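Local structure of bifunctional endomannanase/endoglucanase (Caldanaerobius polysaccharolyticus, 3W0K) at residues 137-141 with 174-179; 153-157 with 186-190; 54-59 with 113-117. The protein probably hydrolyses internal linkages of mannan and cellulose-type glucans, as a family 5 glycoside hydrolase with a beta/alpha-barrel fold. One frame throughout, in Å; residues are numbered along the deposited sequence.

Contact 1 (137-141 with 174-179); sequences EPPNI and DGLGGG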
loop_
_atom_site.group_PDB
_atom_site.type_symbol
_atom_site.label_atom_id
_atom_site.label_comp_id
_atom_site.label_asym_id
_atom_site.label_seq_id
_atom_site.Cartn_x
_atom_site.Cartn_y
_atom_site.Cartn_z
ATOM N N GLU A 137 -0.165 -6.742 -1.661
ATOM C CA GLU A 137 -1.292 -7.342 -2.366
ATOM C C GLU A 137 -1.193 -8.791 -2.863
ATOM O O GLU A 137 -0.981 -9.029 -4.057
ATOM C CB GLU A 137 -1.652 -6.421 -3.543
ATOM C CG GLU A 137 -1.985 -4.984 -3.114
ATOM C CD GLU A 137 -1.989 -3.971 -4.255
ATOM O OE1 GLU A 137 -1.350 -4.210 -5.303
ATOM O OE2 GLU A 137 -2.623 -2.903 -4.090
ATOM N N PRO A 138 -1.333 -9.776 -1.955
ATOM C CA PRO A 138 -1.270 -11.193 -2.338
ATOM C C PRO A 138 -2.337 -11.455 -3.407
ATOM O O PRO A 138 -3.329 -10.724 -3.497
ATOM C CB PRO A 138 -1.592 -11.916 -1.028
ATOM C CG PRO A 138 -1.042 -10.996 0.004
ATOM C CD PRO A 138 -1.472 -9.634 -0.495
ATOM N N PRO A 139 -2.155 -12.505 -4.224
ATOM C CA PRO A 139 -3.102 -12.839 -5.290
ATOM C C PRO A 139 -4.430 -13.430 -4.843
ATOM O O PRO A 139 -4.693 -13.599 -3.650
ATOM C CB PRO A 139 -2.311 -13.831 -6.136
ATOM C CG PRO A 139 -1.535 -14.582 -5.106
ATOM C CD PRO A 139 -1.051 -13.483 -4.174
ATOM N N ASN A 140 -5.278 -13.715 -5.823
ATOM C CA ASN A 140 -6.573 -14.308 -5.541
ATOM C C ASN A 140 -6.407 -15.762 -5.142
ATOM O O ASN A 140 -5.411 -16.408 -5.476
ATOM C CB ASN A 140 -7.475 -14.239 -6.773
ATOM C CG ASN A 140 -8.090 -12.871 -6.968
ATOM O OD1 ASN A 140 -9.044 -12.505 -6.277
ATOM N ND2 ASN A 140 -7.556 -12.112 -7.910
ATOM N N ILE A 141 -7.366 -16.257 -4.373
ATOM C CA ILE A 141 -7.361 -17.653 -3.969
ATOM C C ILE A 141 -7.492 -18.425 -5.286
ATOM O O ILE A 141 -8.337 -18.098 -6.124
ATOM C CB ILE A 141 -8.561 -17.948 -3.045
ATOM C CG1 ILE A 141 -8.421 -17.139 -1.752
ATOM C CG2 ILE A 141 -8.651 -19.438 -2.740
ATOM C CD1 ILE A 141 -9.716 -17.006 -0.968
ATOM N N ASP A 174 -1.480 -7.396 4.000
ATOM C CA ASP A 174 -2.402 -6.954 2.952
ATOM C C ASP A 174 -3.479 -7.982 2.643
ATOM O O ASP A 174 -3.238 -9.188 2.702
ATOM C CB ASP A 174 -1.640 -6.646 1.656
ATOM C CG ASP A 174 -0.822 -5.364 1.730
ATOM O OD1 ASP A 174 -0.617 -4.817 2.836
ATOM O OD2 ASP A 174 -0.380 -4.902 0.658
ATOM N N GLY A 175 -4.657 -7.489 2.272
ATOM C CA GLY A 175 -5.758 -8.374 1.939
ATOM C C GLY A 175 -5.491 -9.244 0.723
ATOM O O GLY A 175 -4.653 -8.922 -0.127
ATOM N N LEU A 176 -6.187 -10.373 0.651
ATOM C CA LEU A 176 -6.033 -11.286 -0.476
ATOM C C LEU A 176 -6.688 -10.711 -1.728
ATOM O O LEU A 176 -7.368 -9.683 -1.668
ATOM C CB LEU A 176 -6.653 -12.645 -0.142
ATOM C CG LEU A 176 -5.990 -13.390 1.014
ATOM C CD1 LEU A 176 -6.753 -14.680 1.299
ATOM C CD2 LEU A 176 -4.538 -13.685 0.666
ATOM N N GLY A 177 -6.468 -11.367 -2.862
ATOM C CA GLY A 177 -7.055 -10.911 -4.110
ATOM C C GLY A 177 -6.698 -9.483 -4.472
ATOM O O GLY A 177 -7.565 -8.703 -4.877
ATOM N N GLY A 178 -5.421 -9.138 -4.323
ATOM C CA GLY A 178 -4.968 -7.795 -4.643
ATOM C C GLY A 178 -5.327 -6.758 -3.595
ATOM O O GLY A 178 -5.547 -5.588 -3.925
ATOM N N GLY A 179 -5.358 -7.181 -2.334
ATOM C CA GLY A 179 -5.686 -6.283 -1.236
ATOM C C GLY A 179 -7.171 -6.027 -1.059
ATOM O O GLY A 179 -7.567 -5.199 -0.239
HETATM O O HOH W 1 -5.099 -3.170 -5.354
#

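Contact 2 (153-157 with 186-190); sequences SLIIR and LAHLG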
loop_
_atom_site.group_PDB
_atom_site.type_symbol
_atom_site.label_atom_id
_atom_site.label_comp_id
_atom_site.label_asym_id
_atom_site.label_seq_id
_atom_site.Cartn_x
_atom_site.Cartn_y
_atom_site.Cartn_z
ATOM N N SER A 153 -0.536 -19.788 6.773
ATOM C CA SER A 153 0.621 -20.487 7.326
ATOM C C SER A 153 1.910 -19.698 7.114
ATOM O O SER A 153 2.726 -19.585 8.030
ATOM C CB SER A 153 0.747 -21.889 6.724
ATOM O OG SER A 153 -0.308 -22.726 7.169
ATOM N N LEU A 154 2.072 -19.119 5.925
ATOM C CA LEU A 154 3.264 -18.330 5.628
ATOM C C LEU A 154 3.292 -17.045 6.451
ATOM O O LEU A 154 4.335 -16.659 6.968
ATOM C CB LEU A 154 3.356 -17.999 4.135
ATOM C CG LEU A 154 4.595 -17.189 3.724
ATOM C CD1 LEU A 154 5.879 -17.927 4.099
ATOM C CD2 LEU A 154 4.546 -16.909 2.226
ATOM N N ILE A 155 2.146 -16.375 6.551
ATOM C CA ILE A 155 2.056 -15.144 7.330
ATOM C C ILE A 155 2.388 -15.426 8.797
ATOM O O ILE A 155 3.173 -14.707 9.409
ATOM C CB ILE A 155 0.650 -14.509 7.213
ATOM C CG1 ILE A 155 0.399 -14.049 5.772
ATOM C CG2 ILE A 155 0.498 -13.343 8.187
ATOM C CD1 ILE A 155 1.351 -12.962 5.279
ATOM N N ILE A 156 1.824 -16.504 9.337
ATOM C CA ILE A 156 2.071 -16.882 10.727
ATOM C C ILE A 156 3.550 -17.200 10.957
ATOM O O ILE A 156 4.137 -16.764 11.951
ATOM C CB ILE A 156 1.165 -18.064 11.145
ATOM C CG1 ILE A 156 -0.292 -17.591 11.219
ATOM C CG2 ILE A 156 1.599 -18.624 12.498
ATOM C CD1 ILE A 156 -1.301 -18.716 11.344
ATOM N N ARG A 157 4.167 -17.906 10.011
ATOM C CA ARG A 157 5.582 -18.240 10.126
ATOM C C ARG A 157 6.428 -16.964 10.149
ATOM O O ARG A 157 7.335 -16.824 10.966
ATOM C CB ARG A 157 6.036 -19.123 8.957
ATOM C CG ARG A 157 7.521 -19.441 9.018
ATOM C CD ARG A 157 8.052 -20.134 7.778
ATOM N NE ARG A 157 9.505 -20.237 7.864
ATOM C CZ ARG A 157 10.314 -20.525 6.849
ATOM N NH1 ARG A 157 9.822 -20.755 5.635
ATOM N NH2 ARG A 157 11.627 -20.538 7.043
ATOM N N LEU A 186 -7.003 -14.696 10.008
ATOM C CA LEU A 186 -5.800 -14.117 10.604
ATOM C C LEU A 186 -6.128 -12.987 11.586
ATOM O O LEU A 186 -5.244 -12.238 12.004
ATOM C CB LEU A 186 -4.855 -13.610 9.507
ATOM C CG LEU A 186 -4.163 -14.684 8.660
ATOM C CD1 LEU A 186 -3.537 -14.057 7.426
ATOM C CD2 LEU A 186 -3.113 -15.413 9.496
ATOM N N ALA A 187 -7.395 -12.901 11.979
ATOM C CA ALA A 187 -7.862 -11.867 12.902
ATOM C C ALA A 187 -7.195 -11.877 14.280
ATOM O O ALA A 187 -6.951 -10.819 14.862
ATOM C CB ALA A 187 -9.378 -11.960 13.058
ATOM N N HIS A 188 -6.888 -13.066 14.791
ATOM C CA HIS A 188 -6.284 -13.204 16.114
ATOM C C HIS A 188 -4.762 -13.070 16.169
ATOM O O HIS A 188 -4.163 -13.225 17.237
ATOM C CB HIS A 188 -6.715 -14.529 16.740
ATOM N N LEU A 189 -4.141 -12.734 15.040
ATOM C CA LEU A 189 -2.685 -12.609 14.986
ATOM C C LEU A 189 -2.124 -11.312 15.577
ATOM O O LEU A 189 -0.916 -11.195 15.788
ATOM C CB LEU A 189 -2.199 -12.802 13.546
ATOM C CG LEU A 189 -0.732 -13.176 13.336
ATOM C CD1 LEU A 189 -0.364 -14.397 14.173
ATOM C CD2 LEU A 189 -0.494 -13.451 11.859
ATOM N N GLY A 190 -2.997 -10.345 15.846
ATOM C CA GLY A 190 -2.556 -9.085 16.422
ATOM C C GLY A 190 -1.753 -8.219 15.471
ATOM O O GLY A 190 -0.792 -7.559 15.871
#

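Contact 3 (54-59 with 113-117); sequences YFNPDK and YQWEL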
loop_
_atom_site.group_PDB
_atom_site.type_symbol
_atom_site.label_atom_id
_atom_site.label_comp_id
_atom_site.label_asym_id
_atom_site.label_seq_id
_atom_site.Cartn_x
_atom_site.Cartn_y
_atom_site.Cartn_z
ATOM N N TYR A 54 18.863 -14.864 -2.439
ATOM C CA TYR A 54 18.227 -14.292 -1.249
ATOM C C TYR A 54 19.092 -14.201 -0.007
ATOM O O TYR A 54 18.997 -13.235 0.749
ATOM C CB TYR A 54 16.960 -15.074 -0.878
ATOM C CG TYR A 54 16.049 -15.420 -2.037
ATOM C CD1 TYR A 54 15.591 -14.439 -2.919
ATOM C CD2 TYR A 54 15.646 -16.738 -2.246
ATOM C CE1 TYR A 54 14.753 -14.768 -3.986
ATOM C CE2 TYR A 54 14.808 -17.077 -3.305
ATOM C CZ TYR A 54 14.367 -16.088 -4.169
ATOM O OH TYR A 54 13.537 -16.423 -5.215
ATOM N N PHE A 55 19.923 -15.214 0.209
ATOM C CA PHE A 55 20.771 -15.249 1.390
ATOM C C PHE A 55 22.074 -14.463 1.336
ATOM O O PHE A 55 22.861 -14.499 2.283
ATOM C CB PHE A 55 20.979 -16.693 1.833
ATOM C CG PHE A 55 19.710 -17.360 2.264
ATOM C CD1 PHE A 55 19.294 -17.298 3.591
ATOM C CD2 PHE A 55 18.893 -17.991 1.333
ATOM C CE1 PHE A 55 18.078 -17.851 3.983
ATOM C CE2 PHE A 55 17.674 -18.547 1.716
ATOM C CZ PHE A 55 17.267 -18.475 3.041
ATOM N N ASN A 56 22.277 -13.719 0.251
ATOM C CA ASN A 56 23.469 -12.884 0.116
ATOM C C ASN A 56 23.041 -11.455 -0.222
ATOM O O ASN A 56 23.404 -10.909 -1.262
ATOM C CB ASN A 56 24.408 -13.425 -0.964
ATOM C CG ASN A 56 25.770 -12.743 -0.949
ATOM O OD1 ASN A 56 26.426 -12.672 0.089
ATOM N ND2 ASN A 56 26.190 -12.227 -2.099
ATOM N N PRO A 57 22.249 -10.827 0.662
ATOM C CA PRO A 57 21.811 -9.460 0.385
ATOM C C PRO A 57 22.956 -8.459 0.494
ATOM O O PRO A 57 23.913 -8.680 1.237
ATOM C CB PRO A 57 20.775 -9.217 1.481
ATOM C CG PRO A 57 21.335 -9.985 2.628
ATOM C CD PRO A 57 21.748 -11.282 1.970
ATOM N N ASP A 58 22.886 -7.399 -0.300
ATOM C CA ASP A 58 23.890 -6.346 -0.236
ATOM C C ASP A 58 23.353 -5.422 0.852
ATOM O O ASP A 58 22.548 -4.529 0.583
ATOM C CB ASP A 58 23.988 -5.604 -1.574
ATOM C CG ASP A 58 25.067 -4.526 -1.576
ATOM O OD1 ASP A 58 25.673 -4.255 -0.516
ATOM O OD2 ASP A 58 25.307 -3.942 -2.652
ATOM N N LYS A 59 23.786 -5.660 2.086
ATOM C CA LYS A 59 23.326 -4.880 3.228
ATOM C C LYS A 59 23.652 -3.389 3.167
ATOM O O LYS A 59 23.043 -2.591 3.881
ATOM C CB LYS A 59 23.807 -5.524 4.534
ATOM C CG LYS A 59 23.303 -6.959 4.692
ATOM C CD LYS A 59 23.768 -7.614 5.982
ATOM C CE LYS A 59 23.270 -9.052 6.059
ATOM N NZ LYS A 59 23.778 -9.775 7.260
ATOM N N TYR A 113 13.786 -14.783 5.809
ATOM C CA TYR A 113 15.131 -14.285 6.087
ATOM C C TYR A 113 15.212 -12.769 5.897
ATOM O O TYR A 113 15.829 -12.078 6.709
ATOM C CB TYR A 113 16.156 -14.996 5.196
ATOM C CG TYR A 113 17.545 -14.397 5.226
ATOM C CD1 TYR A 113 18.367 -14.538 6.344
ATOM C CD2 TYR A 113 18.038 -13.686 4.132
ATOM C CE1 TYR A 113 19.646 -13.984 6.371
ATOM C CE2 TYR A 113 19.312 -13.131 4.149
ATOM C CZ TYR A 113 20.108 -13.282 5.268
ATOM O OH TYR A 113 21.362 -12.716 5.284
ATOM N N GLN A 114 14.575 -12.259 4.841
ATOM C CA GLN A 114 14.561 -10.820 4.554
ATOM C C GLN A 114 13.956 -10.078 5.736
ATOM O O GLN A 114 14.508 -9.085 6.212
ATOM C CB GLN A 114 13.690 -10.505 3.332
ATOM C CG GLN A 114 14.011 -11.267 2.068
ATOM C CD GLN A 114 15.290 -10.817 1.417
ATOM O OE1 GLN A 114 16.286 -11.535 1.420
ATOM N NE2 GLN A 114 15.266 -9.628 0.832
ATOM N N TRP A 115 12.798 -10.555 6.186
ATOM C CA TRP A 115 12.108 -9.932 7.302
ATOM C C TRP A 115 12.865 -10.043 8.614
ATOM O O TRP A 115 12.806 -9.135 9.440
ATOM C CB TRP A 115 10.671 -10.447 7.408
ATOM C CG TRP A 115 9.771 -9.730 6.444
ATOM C CD1 TRP A 115 9.007 -10.284 5.455
ATOM C CD2 TRP A 115 9.581 -8.309 6.350
ATOM N NE1 TRP A 115 8.357 -9.296 4.749
ATOM C CE2 TRP A 115 8.692 -8.076 5.278
ATOM C CE3 TRP A 115 10.082 -7.211 7.064
ATOM C CZ2 TRP A 115 8.289 -6.787 4.902
ATOM C CZ3 TRP A 115 9.685 -5.929 6.691
ATOM C CH2 TRP A 115 8.795 -5.730 5.617
ATOM N N GLU A 116 13.608 -11.131 8.791
ATOM C CA GLU A 116 14.405 -11.290 10.002
ATOM C C GLU A 116 15.540 -10.269 9.973
ATOM O O GLU A 116 15.913 -9.719 11.009
ATOM C CB GLU A 116 14.961 -12.707 10.108
ATOM C CG GLU A 116 13.907 -13.748 10.449
ATOM C CD GLU A 116 14.473 -15.155 10.526
ATOM O OE1 GLU A 116 15.307 -15.515 9.670
ATOM O OE2 GLU A 116 14.077 -15.901 11.442
ATOM N N LEU A 117 16.076 -10.011 8.779
ATOM C CA LEU A 117 17.147 -9.029 8.606
ATOM C C LEU A 117 16.672 -7.657 9.071
ATOM O O LEU A 117 17.349 -6.993 9.855
ATOM C CB LEU A 117 17.573 -8.932 7.142
ATOM C CG LEU A 117 18.413 -10.054 6.539
ATOM C CD1 LEU A 117 18.596 -9.783 5.057
ATOM C CD2 LEU A 117 19.760 -10.139 7.247
HETATM O O HOH W 2 24.531 -12.780 4.734
#

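Contact 1 (137-141 with 174-179)
Three direct hydrogen bonds join 137-141 to 174-179. E137 N donates to D174 OD2 (3.0 Å, 165° at the hydrogen). P138 O and P139 O, on residues without an amide hydrogen of their own, accept from G178 N (2.8 Å) and G177 N (3.0 Å) respectively. These carbonyls thus serve successive amides of the glycine-rich turn at 176-179, where G177, G178 and G179 all have positive phi; a CB on G177 would lie 2.7 Å from N140 OD1. E137 follows N136 and precedes P138 after strand 130-133, the Asn-Glu-Pro position that holds the acid/base in family 5 glycosidases of the (beta/alpha)8 barrel fold, so it probably plays that part here. Its OE2 forms a salt bridge with R196 and accepts from water 1 (2.8 Å), which also donates to G178 O (2.8 Å); OE1 is hydrogen-bonded to the amine of a bound Tris, probably from the crystallisation liquor. D174 OD2 shares R196, while E137 O accepts from Y89 OH. P138 CB also meets L176 CD2 at 3.8 Å.

Contact 2 (153-157 with 186-190)
Four apolar side chains, with no hydrogen bond between them, make up this contact, which buries 187 Å² in all. On 153-157, part of helix 148-165, the relief comes from two consecutive isoleucines: I155 CG2 and I156 CG1 stand 5.3 Å apart and leave a shallow notch. Two leucine methyls fill it from the other side. L189 CD2 lies 3.8 Å from I155 CG2 and 4.2 Å from I156 CG1; L186 CD2 lies 4.0 Å from I156 CG1 and 4.4 Å from I155 CG2. The two methyls are themselves 4.0 Å apart, so they occupy the notch side by side, each touching both of its walls. L186 CD1 extends the fit along I155, reaching CG2 at 4.2 Å. What presents the leucines together is a turn in 186-190, in which L189 N donates to L186 O (3.3 Å), so that both CA-to-CB bonds point toward the helix. The CA atoms of I156 and L189 remain 7.7 Å apart, leaving the gap to side chains. In the outer layer of the (beta/alpha)8 barrel, the contact packs the loop leading into strand 192-197 against helix 148-165, while I155 and L186 both also reach I173 on barrel strand 170-174, which follows that helix.

Contact 3 (54-59 with 113-117)
Y113 opens the segment and takes the largest share of the contact, with 90 Å² covered. F55 CD1 lies over one face of its ring; the two ring centroids are 4.8 Å apart with planes at 33°, an oblique pairing, and F55 CE1 touches Y113 CB at 3.6 Å. Near that ring's plane are Y54 O, 3.4 Å from Y113 CE2, and P57 CD, 3.6 Å from Y113 OH. Y113 OH is hydrogen-bonded to water 2 (3.2 Å), which makes a weak hydrogen bond to F55 O (3.4 Å). Next in sequence, Q114 brings its side chain up to Y54, with 30 Å² covered. One turn on from Y113, marked by the bond L117 N to Y113 O (2.9 Å), L117 points toward the loop: its CD1 meets P57 CG at 3.7 Å and its CD2 meets K59 CE at 3.9 Å. Y113 and L117 thereby share P57. In the outer layer of the (beta/alpha)8 barrel, the loop between strand 38-44 and helix 62-74 packs on the Y113 and L117 face of helix 105-121, whereas W115 faces inward, its ring meeting that of F132 on strand 130-133 and its side chain touching T158 and I162 on helix 148-165.

Overall arrangement
The centres of contacts 1, 2 and 3 lie about 12, 19 and 22 Å from the centre of the chain. Contact 1 lies at the probable active site, the E137 side chain being about 3 Å from a bound Tris, which may mark a pocket; E258, on strand 254-259, lies close to E137 and is probably the nucleophile, as in family 5 relatives. No two contacts touch: nearest atoms are about 6 Å apart for 1 and 2 and for 2 and 3, about 9 Å for 1 and 3. H151 on helix 148-165 meets P138 and L176 as well as L186, and L134 meets I155 while accepting from W115. Contacts 1 and 2 interleave along the chain, after contact 3.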